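Local coordinates for binary enterotoxin of Clostridium perfringens component a (Clostridium perfringens, PDB 5WTZ), which transfers ADP-ribose from NAD+ to actin as the enzymatic component of a binary enterotoxin, at residues V220-A223 / S224-G227; K236-T239 / S240-R244; R299-G302 / P303-G307; N348-S351 / A352-K355; A370-V373 / S374-E377. One frame throughout, in Å; residues are numbered along the deposited sequence.

All five contacts are local, between residues a few positions apart. Contacts 3 and 5 are buried, contacts 1 and 4 partly buried, and contact 2 lies at the surface. Contacts 1 and 2 both use helix 220-237: contact 1 lies at its start, and contact 2 where it gives way to helix 240-263. Contact 5 packs Tyr372 against Gly227 of contact 1. Contacts 3 and 4 hold NAD and touch each other through Arg300, Asn349 and Phe353. Contact 1 is a ladder of backbone bonds, and contact 2 is a polar helix cap. Contact 3 is a salt bridge at the NAD phosphates, contact 4 sets an isoleucine and a phenylalanine against NAD, and contact 5 is mostly apolar packing.

Contact 1 of 5, residues V220-A223 / S224-G227; sequences VISA and SQWG
Gln225 lies over Ile221 in the first turns of helix 220-237, an alpha-helical i to i+4 pair. The two side chains run side by side and point the same way. Gln225 CB sits 3.4 Å from Ile221 O. CG turns away from its own carbonyl carbon (chi1 -79°) and stays beside that same oxygen, with Gln225 CG 3.3 Å from Ile221 O. The chain then runs extended, and CD comes near Ile221 CG2. At the tip, Gln225 OE1 lies 3.8 Å from Ile221 CG2. This contact is van der Waals. The polar work is done by the backbone, where Gln225 N donates to Ile221 O at 3.0 Å. The bonds from Ser224 N to Val220 O and from Trp226 N to Ser222 O repeat the pattern. Ser222 OG bonds back to Asp219 OD2 just before the segment. The Trp226 ring leads away from this turn. There it meets the Phe216 ring, and its NE1 is hydrogen-bonded to Glu293 OE2. The inner side of the helix is buried at Ala223 and Gly227. These two close the last rung: Gly227 N reaches Ala223 O at 2.9 Å, with an N-H...O angle of 170°.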
# COMPACT_ATOMS: atom_id res chain seq x y z
N VAL A 220 -13.84 5.73 7.64
CA VAL A 220 -14.23 7.15 7.53
C VAL A 220 -14.16 7.89 8.85
O VAL A 220 -13.85 9.09 8.88
CB VAL A 220 -15.66 7.32 6.94
CG1 VAL A 220 -15.75 6.72 5.55
CG2 VAL A 220 -16.71 6.70 7.85
N ILE A 221 -14.46 7.20 9.95
CA ILE A 221 -14.49 7.88 11.25
C ILE A 221 -13.09 8.28 11.68
O ILE A 221 -12.87 9.41 12.11
CB ILE A 221 -15.13 7.01 12.34
CG1 ILE A 221 -16.59 6.70 11.98
CG2 ILE A 221 -15.06 7.71 13.68
CD1 ILE A 221 -17.08 5.38 12.53
N SER A 222 -12.13 7.38 11.52
CA SER A 222 -10.76 7.69 11.91
C SER A 222 -10.17 8.74 10.98
O SER A 222 -9.41 9.61 11.43
CB SER A 222 -9.90 6.43 11.90
OG SER A 222 -10.31 5.56 12.93
N ALA A 223 -10.52 8.67 9.70
CA ALA A 223 -10.05 9.64 8.73
C ALA A 223 -10.54 11.04 9.07
O ALA A 223 -9.76 11.99 9.13
CB ALA A 223 -10.50 9.26 7.33
N SER A 224 -11.84 11.15 9.31
CA SER A 224 -12.47 12.42 9.66
C SER A 224 -11.86 13.00 10.95
O SER A 224 -11.57 14.19 11.02
CB SER A 224 -13.98 12.21 9.81
OG SER A 224 -14.61 13.37 10.33
N GLN A 225 -11.67 12.14 11.95
CA GLN A 225 -11.06 12.56 13.22
C GLN A 225 -9.64 13.08 13.06
O GLN A 225 -9.27 14.09 13.66
CB GLN A 225 -11.08 11.40 14.21
CG GLN A 225 -12.44 11.19 14.86
CD GLN A 225 -12.51 9.95 15.73
OE1 GLN A 225 -11.92 8.92 15.40
NE2 GLN A 225 -13.24 10.04 16.83
N TRP A 226 -8.83 12.38 12.27
CA TRP A 226 -7.47 12.81 11.98
C TRP A 226 -7.47 14.16 11.27
O TRP A 226 -6.74 15.08 11.65
CB TRP A 226 -6.74 11.75 11.14
CG TRP A 226 -5.29 12.06 10.92
CD1 TRP A 226 -4.24 11.70 11.71
CD2 TRP A 226 -4.74 12.80 9.83
NE1 TRP A 226 -3.06 12.17 11.18
CE2 TRP A 226 -3.34 12.85 10.01
CE3 TRP A 226 -5.29 13.43 8.70
CZ2 TRP A 226 -2.49 13.51 9.13
CZ3 TRP A 226 -4.44 14.07 7.82
CH2 TRP A 226 -3.06 14.11 8.04
N GLY A 227 -8.30 14.29 10.24
CA GLY A 227 -8.42 15.54 9.52
C GLY A 227 -8.80 16.71 10.41
O GLY A 227 -8.18 17.77 10.37

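Contact 2 of 5, residues K236-T239 / S240-R244; sequences KELT and SNELR
Thr239 and Glu242 hold each other by two reciprocal hydrogen bonds at the start of helix 240-263. Thr239 OG1 accepts from Glu242 N at 3.1 Å. In return, Thr239 N donates to Glu242 OE1 at 3.0 Å, a fairly straight bond (163° at the hydrogen) that meets the carboxylate from above its plane. Thr239 chi1 of 66° puts OG1 between its own backbone N and carbonyl carbon, facing the first helical turn. The Glu242 side chain leaves with CG turned from its carbonyl carbon and then extends, so its carboxylate comes back past Thr239. The Thr239 and Glu242 amides each find a side-chain acceptor in this way. The Thr239 carbonyl is used as well, since Leu243 N donates to Thr239 O at 2.9 Å.

The buried Glu242 carboxylate has further partners. Its OE1 forms a salt bridge with Lys288, and its OE2 is hydrogen-bonded to Ser284 OG of helix 272-286. The lysine would be expected to keep the carboxylate ionised. Arg244 NH2 forms a salt bridge with Glu277 of helix 272-286.

Beside the polar pair, Leu238 and Leu243 cross at about a right angle, with Leu238 CD1 4.1 Å from Leu243 CD1. Leu238 CD2 also lies 3.7 Å from Glu242 OE1, on the flank of the carboxylate. The leucines stand just before the N-cap and four residues after it, the positions of a hydrophobic staple. The whole is a capping box with its staple, at the junction of helices 220-237 and 240-263.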
# COMPACT_ATOMS: atom_id res chain seq x y z
N LYS A 236 -8.37 27.81 10.48
CA LYS A 236 -8.46 29.08 11.19
C LYS A 236 -7.48 30.13 10.67
O LYS A 236 -7.83 31.30 10.50
CB LYS A 236 -8.21 28.89 12.69
CG LYS A 236 -9.47 28.89 13.54
CD LYS A 236 -9.14 28.75 15.01
CE LYS A 236 -10.05 27.73 15.67
NZ LYS A 236 -11.44 27.80 15.15
N GLU A 237 -6.25 29.70 10.44
CA GLU A 237 -5.18 30.62 10.06
C GLU A 237 -5.25 31.06 8.60
O GLU A 237 -4.42 31.87 8.18
CB GLU A 237 -3.82 29.98 10.32
CG GLU A 237 -3.63 29.33 11.67
CD GLU A 237 -2.17 29.25 12.07
OE1 GLU A 237 -1.36 30.03 11.52
OE2 GLU A 237 -1.83 28.40 12.91
N LEU A 238 -6.19 30.53 7.81
CA LEU A 238 -6.24 30.92 6.40
C LEU A 238 -6.64 32.38 6.24
O LEU A 238 -7.56 32.84 6.92
CB LEU A 238 -7.22 30.05 5.61
CG LEU A 238 -6.86 28.58 5.37
CD1 LEU A 238 -7.81 27.97 4.37
CD2 LEU A 238 -5.40 28.42 4.92
N THR A 239 -5.94 33.12 5.37
CA THR A 239 -6.42 34.45 4.99
C THR A 239 -7.72 34.28 4.22
O THR A 239 -7.99 33.20 3.68
CB THR A 239 -5.41 35.24 4.12
OG1 THR A 239 -5.26 34.59 2.85
CG2 THR A 239 -4.06 35.38 4.81
N SER A 240 -8.52 35.34 4.16
CA SER A 240 -9.81 35.27 3.48
C SER A 240 -9.59 34.90 2.01
O SER A 240 -10.36 34.11 1.46
CB SER A 240 -10.60 36.57 3.64
OG SER A 240 -9.84 37.72 3.29
N ASN A 241 -8.54 35.43 1.39
CA ASN A 241 -8.22 35.08 0.00
C ASN A 241 -7.73 33.63 -0.17
O ASN A 241 -8.00 32.99 -1.19
CB ASN A 241 -7.19 36.04 -0.58
CG ASN A 241 -7.80 37.35 -1.05
OD1 ASN A 241 -8.87 37.75 -0.59
ND2 ASN A 241 -7.13 38.03 -1.98
N GLU A 242 -7.00 33.11 0.80
CA GLU A 242 -6.59 31.72 0.74
C GLU A 242 -7.81 30.82 0.82
O GLU A 242 -7.97 29.89 0.03
CB GLU A 242 -5.61 31.39 1.87
CG GLU A 242 -4.24 32.00 1.63
CD GLU A 242 -3.30 31.90 2.83
OE1 GLU A 242 -3.75 31.62 3.96
OE2 GLU A 242 -2.09 32.12 2.62
N LEU A 243 -8.70 31.12 1.76
CA LEU A 243 -9.92 30.35 1.92
C LEU A 243 -10.75 30.42 0.66
O LEU A 243 -11.28 29.40 0.20
CB LEU A 243 -10.71 30.86 3.12
CG LEU A 243 -12.03 30.16 3.41
CD1 LEU A 243 -11.80 28.70 3.70
CD2 LEU A 243 -12.70 30.84 4.59
N ARG A 244 -10.86 31.61 0.08
CA ARG A 244 -11.65 31.81 -1.13
C ARG A 244 -11.11 30.97 -2.28
O ARG A 244 -11.87 30.27 -2.95
CB ARG A 244 -11.67 33.29 -1.52
CG ARG A 244 -12.50 33.58 -2.77
CD ARG A 244 -12.13 34.94 -3.33
NE ARG A 244 -10.76 34.92 -3.85
CZ ARG A 244 -9.98 35.99 -3.95
NH1 ARG A 244 -10.43 37.18 -3.56
NH2 ARG A 244 -8.75 35.87 -4.45

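Contact 3 of 5, residues R299-G302 / P303-G307; sequences RRMG and PNEFG. With NAD (nicotinamide-adenine-dinucleotide), chain B.
With CG opposite its backbone N (chi1 -180°), Arg299 runs straight to NE and meets Glu305, which comes from the opposite direction. Glu305 swings CG away from its carbonyl carbon (chi1 -72°) and then extends. The guanidinium grips the carboxylate side-on. Arg299 NE reaches Glu305 OE1 at 3.0 Å, on the syn side, and Arg299 NH2 reaches Glu305 OE2 at 3.1 Å. Both oxygens lie near the guanidinium plane, while the two planes are 44° apart.

Glu305 OE2 is held from both faces, because Gly302 N donates to it at 2.9 Å from the face away from Arg299 NH2. The same oxygen accepts from the NAD ribose hydroxyl, with Glu305 OE2 2.7 Å from NAD O2B. Gly302, lacking a side chain, brings its CA close to this hydroxyl. Glu305 CG lies against the adenine at NAD C4A, 3.4 Å away.

The rest of the guanidinium serves the diphosphate: Arg299 NH1 donates to NAD O1N at 2.9 Å, and a weak bond joins NH2 to O2A. NH1 also bonds to Ser342 O. Behind the salt bridge, Met301 SD meets the Phe306 ring at its edge, a Met-aromatic contact 5.0 Å from the centroid. Arg299, on an outer strand of the sheet and bonded to the diphosphate, is consistent with the conserved arginine of the R-S-E ADP-ribosyltransferases.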
# COMPACT_ATOMS: atom_id res chain seq x y z
N ARG A 299 -5.49 8.48 -4.96
CA ARG A 299 -5.97 9.33 -6.05
C ARG A 299 -6.44 8.46 -7.20
O ARG A 299 -5.74 7.53 -7.60
CB ARG A 299 -4.87 10.29 -6.54
CG ARG A 299 -5.34 11.20 -7.68
CD ARG A 299 -4.26 12.23 -8.09
NE ARG A 299 -4.60 12.74 -9.41
CZ ARG A 299 -5.59 13.59 -9.65
NH1 ARG A 299 -6.31 14.09 -8.64
NH2 ARG A 299 -5.86 13.97 -10.90
N ARG A 300 -7.64 8.74 -7.70
CA ARG A 300 -8.12 8.16 -8.94
C ARG A 300 -7.57 9.02 -10.06
O ARG A 300 -7.99 10.17 -10.24
CB ARG A 300 -9.64 8.09 -8.94
CG ARG A 300 -10.20 7.30 -7.73
CD ARG A 300 -9.62 5.87 -7.71
NE ARG A 300 -9.90 5.10 -6.49
CZ ARG A 300 -10.44 3.89 -6.49
NH1 ARG A 300 -10.82 3.32 -7.62
NH2 ARG A 300 -10.65 3.24 -5.35
N MET A 301 -6.58 8.50 -10.77
CA MET A 301 -5.83 9.30 -11.74
C MET A 301 -6.39 9.06 -13.13
O MET A 301 -6.81 7.94 -13.44
CB MET A 301 -4.33 8.95 -11.71
CG MET A 301 -3.70 8.87 -10.30
SD MET A 301 -2.02 8.19 -10.33
CE MET A 301 -1.10 9.59 -10.84
N GLY A 302 -6.41 10.09 -13.96
CA GLY A 302 -6.75 9.91 -15.36
C GLY A 302 -5.54 9.46 -16.16
O GLY A 302 -4.40 9.61 -15.70
N PRO A 303 -5.77 8.93 -17.37
CA PRO A 303 -4.66 8.40 -18.18
C PRO A 303 -3.60 9.45 -18.55
O PRO A 303 -2.43 9.09 -18.66
CB PRO A 303 -5.37 7.89 -19.44
CG PRO A 303 -6.66 8.69 -19.51
CD PRO A 303 -7.07 8.78 -18.06
N ASN A 304 -4.00 10.71 -18.74
CA ASN A 304 -3.06 11.79 -19.09
C ASN A 304 -1.90 11.90 -18.12
O ASN A 304 -0.82 12.37 -18.49
CB ASN A 304 -3.75 13.16 -19.13
CG ASN A 304 -4.74 13.32 -20.26
OD1 ASN A 304 -5.36 14.39 -20.39
ND2 ASN A 304 -4.91 12.28 -21.08
N GLU A 305 -2.11 11.51 -16.87
CA GLU A 305 -1.06 11.63 -15.86
C GLU A 305 0.10 10.68 -16.13
O GLU A 305 1.17 10.84 -15.56
CB GLU A 305 -1.64 11.40 -14.47
CG GLU A 305 -2.50 12.60 -14.06
CD GLU A 305 -3.45 12.30 -12.93
OE1 GLU A 305 -2.96 12.09 -11.80
OE2 GLU A 305 -4.68 12.26 -13.17
N PHE A 306 -0.12 9.72 -17.03
CA PHE A 306 0.94 8.82 -17.46
C PHE A 306 1.05 8.82 -18.99
O PHE A 306 1.46 7.83 -19.60
CB PHE A 306 0.70 7.42 -16.91
CG PHE A 306 0.90 7.33 -15.43
CD1 PHE A 306 -0.13 7.63 -14.56
CD2 PHE A 306 2.15 7.01 -14.91
CE1 PHE A 306 0.08 7.56 -13.19
CE2 PHE A 306 2.36 6.95 -13.54
CZ PHE A 306 1.33 7.23 -12.69
N GLY A 307 0.70 9.95 -19.59
CA GLY A 307 0.86 10.14 -21.03
C GLY A 307 -0.03 9.26 -21.89
O GLY A 307 0.29 9.02 -23.05
PA NAD B . -7.46 17.23 -11.79
O1A NAD B . -7.36 18.70 -12.14
O2A NAD B . -6.38 16.58 -10.98
O5B NAD B . -7.60 16.36 -13.14
C5B NAD B . -8.37 16.78 -14.27
C4B NAD B . -7.82 16.12 -15.52
O4B NAD B . -6.48 16.57 -15.71
C3B NAD B . -7.79 14.60 -15.39
O3B NAD B . -8.12 14.02 -16.66
C2B NAD B . -6.34 14.31 -15.03
O2B NAD B . -5.90 13.03 -15.48
C1B NAD B . -5.58 15.45 -15.71
N9A NAD B . -4.38 15.77 -14.92
C8A NAD B . -4.33 16.14 -13.62
N7A NAD B . -3.05 16.35 -13.23
C5A NAD B . -2.26 16.08 -14.28
C6A NAD B . -0.81 16.09 -14.56
N6A NAD B . 0.06 16.43 -13.59
N1A NAD B . -0.40 15.73 -15.80
C2A NAD B . -1.27 15.40 -16.77
N3A NAD B . -2.60 15.38 -16.59
C4A NAD B . -3.14 15.70 -15.38
O3 NAD B . -8.85 17.04 -11.02
PN NAD B . -9.66 15.68 -10.71
O1N NAD B . -8.84 14.86 -9.75
O2N NAD B . -10.15 15.11 -12.02
O5D NAD B . -10.93 16.33 -9.95
C5D NAD B . -10.77 17.19 -8.83
C4D NAD B . -12.11 17.33 -8.13
O4D NAD B . -12.40 16.12 -7.42
C3D NAD B . -12.04 18.41 -7.06
O3D NAD B . -13.38 18.86 -6.81
C2D NAD B . -11.52 17.66 -5.85
O2D NAD B . -11.94 18.28 -4.63
C1D NAD B . -12.09 16.25 -6.04
N1N NAD B . -11.16 15.17 -5.64
C2N NAD B . -10.71 14.29 -6.55
C3N NAD B . -9.83 13.27 -6.17
C7N NAD B . -9.31 12.26 -7.15
O7N NAD B . -9.21 12.51 -8.36
N7N NAD B . -9.00 11.07 -6.65
C4N NAD B . -9.42 13.14 -4.84
C5N NAD B . -9.90 14.07 -3.93
C6N NAD B . -10.77 15.07 -4.36

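Contact 4 of 5, residues N348-S351 / A352-K355; sequences NNIS and AFAK. With NAD (nicotinamide-adenine-dinucleotide), chain B.
Ala352 follows Ile350 round a tight turn, with its backbone N 3.9 Å from Ile350 CG2. Its methyl lies over the centre of one face of the next side chain, Ala352 CB standing 4.0 Å above the Phe353 ring plane.

Phe353 comes next and carries most of the apolar contact. Its backbone N donates to Ile350 O at 2.9 Å, from above the carbonyl plane, and this bond spans the turn. The side chains of Ile350 and Phe353 then run side by side in the same direction. Ile350 CG2, opposite its own backbone N, touches Phe353 CD2 at 3.7 Å. Both side chains reach NAD. Phe353 CZ lies 3.4 Å from NAD O5D, and the nicotinamide oxygen O7N stands over a face of the ring. Ile350 CD1 meets the amide nitrogen of the nicotinamide, NAD N7N, at 3.9 Å. The ring therefore sits in the bend between nicotinamide, ribose and phosphate.

Ala354 closes the turn, with a weak bond from its N to Ser351 O. Its carbonyl is held by the Asn349 side chain, as Asn349 ND2 donates to Ala354 O at 3.1 Å. This bond is straight (167° at the hydrogen), lies in the carbonyl plane on a lone pair, and leaves in the plane of the Asn349 amide. Ala354 O has a second partner in Lys413 NZ. Asn349 OD1 accepts from Ile350 N at 2.8 Å. The amide is thus fixed at both ends, beside Arg300. Ile350 and Phe353 belong to the NAD pocket; their loop, between strands 341-344 and 358-364, probably corresponds to the phosphate-nicotinamide (PN) loop of this toxin family.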
# COMPACT_ATOMS: atom_id res chain seq x y z
N ASN A 348 -11.68 4.08 -0.80
CA ASN A 348 -12.98 4.02 -1.49
C ASN A 348 -12.92 4.60 -2.90
O ASN A 348 -12.30 5.64 -3.11
CB ASN A 348 -14.09 4.79 -0.73
CG ASN A 348 -14.30 4.31 0.70
OD1 ASN A 348 -13.34 4.10 1.44
ND2 ASN A 348 -15.55 4.14 1.09
N ASN A 349 -13.58 3.96 -3.86
CA ASN A 349 -13.74 4.57 -5.17
C ASN A 349 -14.64 5.81 -5.07
O ASN A 349 -15.42 5.93 -4.13
CB ASN A 349 -14.33 3.57 -6.17
CG ASN A 349 -14.00 3.92 -7.62
OD1 ASN A 349 -13.44 4.99 -7.91
ND2 ASN A 349 -14.35 3.01 -8.54
N ILE A 350 -14.50 6.74 -6.01
CA ILE A 350 -15.30 7.96 -6.04
C ILE A 350 -16.21 7.93 -7.26
O ILE A 350 -15.73 7.67 -8.37
CB ILE A 350 -14.41 9.22 -6.07
CG1 ILE A 350 -13.55 9.31 -4.81
CG2 ILE A 350 -15.27 10.47 -6.23
CD1 ILE A 350 -12.40 10.32 -4.91
N SER A 351 -17.50 8.19 -7.06
CA SER A 351 -18.51 8.05 -8.12
C SER A 351 -18.14 8.78 -9.40
O SER A 351 -18.27 8.22 -10.49
CB SER A 351 -19.87 8.55 -7.63
OG SER A 351 -20.47 7.60 -6.76
N ALA A 352 -17.68 10.02 -9.27
CA ALA A 352 -17.39 10.84 -10.45
C ALA A 352 -16.20 10.29 -11.23
O ALA A 352 -16.07 10.55 -12.43
CB ALA A 352 -17.14 12.30 -10.06
N PHE A 353 -15.33 9.53 -10.55
CA PHE A 353 -14.11 9.01 -11.16
C PHE A 353 -14.06 7.48 -11.11
O PHE A 353 -12.98 6.90 -11.05
CB PHE A 353 -12.89 9.59 -10.45
CG PHE A 353 -12.98 11.09 -10.24
CD1 PHE A 353 -13.09 11.94 -11.33
CD2 PHE A 353 -12.98 11.63 -8.96
CE1 PHE A 353 -13.20 13.32 -11.15
CE2 PHE A 353 -13.09 13.01 -8.78
CZ PHE A 353 -13.19 13.85 -9.88
N ALA A 354 -15.23 6.85 -11.16
CA ALA A 354 -15.37 5.41 -10.88
C ALA A 354 -14.67 4.53 -11.91
O ALA A 354 -14.24 3.43 -11.58
CB ALA A 354 -16.82 5.03 -10.79
N LYS A 355 -14.54 5.02 -13.13
CA LYS A 355 -13.96 4.20 -14.19
C LYS A 355 -12.48 4.46 -14.46
O LYS A 355 -11.87 3.73 -15.25
CB LYS A 355 -14.76 4.38 -15.48
CG LYS A 355 -16.14 3.72 -15.40
CD LYS A 355 -16.87 3.72 -16.72
CE LYS A 355 -18.22 3.01 -16.58
NZ LYS A 355 -18.94 2.86 -17.87
PA NAD B . -7.46 17.23 -11.79
O1A NAD B . -7.36 18.70 -12.14
O2A NAD B . -6.38 16.58 -10.98
O5B NAD B . -7.60 16.36 -13.14
C5B NAD B . -8.37 16.78 -14.27
C4B NAD B . -7.82 16.12 -15.52
O4B NAD B . -6.48 16.57 -15.71
C3B NAD B . -7.79 14.60 -15.39
O3B NAD B . -8.12 14.02 -16.66
C2B NAD B . -6.34 14.31 -15.03
O2B NAD B . -5.90 13.03 -15.48
C1B NAD B . -5.58 15.45 -15.71
N9A NAD B . -4.38 15.77 -14.92
C8A NAD B . -4.33 16.14 -13.62
N7A NAD B . -3.05 16.35 -13.23
C5A NAD B . -2.26 16.08 -14.28
C6A NAD B . -0.81 16.09 -14.56
N6A NAD B . 0.06 16.43 -13.59
N1A NAD B . -0.40 15.73 -15.80
C2A NAD B . -1.27 15.40 -16.77
N3A NAD B . -2.60 15.38 -16.59
C4A NAD B . -3.14 15.70 -15.38
O3 NAD B . -8.85 17.04 -11.02
PN NAD B . -9.66 15.68 -10.71
O1N NAD B . -8.84 14.86 -9.75
O2N NAD B . -10.15 15.11 -12.02
O5D NAD B . -10.93 16.33 -9.95
C5D NAD B . -10.77 17.19 -8.83
C4D NAD B . -12.11 17.33 -8.13
O4D NAD B . -12.40 16.12 -7.42
C3D NAD B . -12.04 18.41 -7.06
O3D NAD B . -13.38 18.86 -6.81
C2D NAD B . -11.52 17.66 -5.85
O2D NAD B . -11.94 18.28 -4.63
C1D NAD B . -12.09 16.25 -6.04
N1N NAD B . -11.16 15.17 -5.64
C2N NAD B . -10.71 14.29 -6.55
C3N NAD B . -9.83 13.27 -6.17
C7N NAD B . -9.31 12.26 -7.15
O7N NAD B . -9.21 12.51 -8.36
N7N NAD B . -9.00 11.07 -6.65
C4N NAD B . -9.42 13.14 -4.84
C5N NAD B . -9.90 14.07 -3.93
C6N NAD B . -10.77 15.07 -4.36

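Contact 5 of 5, residues A370-V373 / S374-E377; sequences AAYV and SVAE
Tyr372 sets its ring against Ser374 CB and Val375 CG1, at the point where strand 370-372 runs into a short 3-10 turn. The strand is an outer member of the small three-stranded antiparallel sheet. The turn opens the loop that leads to strand 384-387; this loop probably corresponds to the ADP-ribosylating toxin turn-turn (ARTT) loop. The Tyr372 ring swings out with CG opposite its backbone N (chi1 -172°), and its CD1-CE1 side faces the turn. Tyr372 CD1 touches Val375 CG1 at 3.5 Å, and Tyr372 CE1 meets Ser374 CB at 3.6 Å. Both carbons come at the ring at a slant. The other branch of the valine rests on the backbone, Val375 CG2 lying 3.4 Å from Tyr372 O.

The turn is closed by one backbone bond across the segments, from Ala376 N to Val373 O at 3.2 Å. The donor comes from above the carbonyl plane. The methyl of Ala376 also lies near this oxygen, with CB 3.4 Å from Val373 O.

Helix 220-237 packs on this unit. Tyr372 touches Tyr231, and its ring lies against Gly227, whose CA is 3.5 Å from Tyr372 CG. Val373 packs on Glu384 and Leu386 of strand 384-387. Glu384 binds NAD. The hydroxyl of Ser374 ties the start of the loop to its end: Ser374 OG accepts a hydrogen bond from Glu384 N.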
# COMPACT_ATOMS: atom_id res chain seq x y z
N ALA A 370 1.01 20.09 2.37
CA ALA A 370 -0.29 19.54 2.01
C ALA A 370 -1.24 19.81 3.15
O ALA A 370 -0.79 19.98 4.30
CB ALA A 370 -0.21 18.01 1.71
N ALA A 371 -2.54 19.85 2.88
CA ALA A 371 -3.53 20.08 3.94
C ALA A 371 -4.76 19.20 3.76
O ALA A 371 -5.15 18.87 2.64
CB ALA A 371 -3.94 21.55 3.99
N TYR A 372 -5.36 18.80 4.89
CA TYR A 372 -6.66 18.14 4.88
C TYR A 372 -7.70 19.22 4.71
O TYR A 372 -8.16 19.83 5.69
CB TYR A 372 -6.90 17.36 6.18
CG TYR A 372 -8.14 16.49 6.18
CD1 TYR A 372 -9.39 17.02 6.50
CD2 TYR A 372 -8.05 15.14 5.92
CE1 TYR A 372 -10.53 16.20 6.52
CE2 TYR A 372 -9.17 14.32 5.95
CZ TYR A 372 -10.40 14.86 6.25
OH TYR A 372 -11.49 14.01 6.26
N VAL A 373 -8.09 19.47 3.46
CA VAL A 373 -8.88 20.66 3.16
C VAL A 373 -10.36 20.46 3.50
O VAL A 373 -11.09 21.43 3.65
CB VAL A 373 -8.73 21.07 1.67
CG1 VAL A 373 -7.30 21.55 1.38
CG2 VAL A 373 -9.14 19.92 0.74
N SER A 374 -10.78 19.21 3.66
CA SER A 374 -12.17 18.89 3.96
C SER A 374 -12.63 19.26 5.38
O SER A 374 -13.79 19.03 5.72
CB SER A 374 -12.43 17.40 3.73
OG SER A 374 -12.07 17.03 2.42
N VAL A 375 -11.74 19.82 6.20
CA VAL A 375 -12.17 20.35 7.50
C VAL A 375 -13.05 21.57 7.30
O VAL A 375 -13.90 21.89 8.14
CB VAL A 375 -11.00 20.74 8.42
CG1 VAL A 375 -10.25 19.52 8.86
CG2 VAL A 375 -10.08 21.74 7.73
N ALA A 376 -12.82 22.25 6.18
CA ALA A 376 -13.57 23.46 5.85
C ALA A 376 -15.04 23.15 5.71
O ALA A 376 -15.41 22.03 5.35
CB ALA A 376 -13.03 24.07 4.56
N GLU A 377 -15.88 24.13 6.03
CA GLU A 377 -17.33 23.99 5.88
C GLU A 377 -17.69 23.62 4.44
O GLU A 377 -17.15 24.20 3.50
CB GLU A 377 -18.05 25.28 6.26
CG GLU A 377 -17.97 25.69 7.71
CD GLU A 377 -18.77 26.96 7.99
OE1 GLU A 377 -19.99 26.93 7.75
OE2 GLU A 377 -18.18 27.97 8.44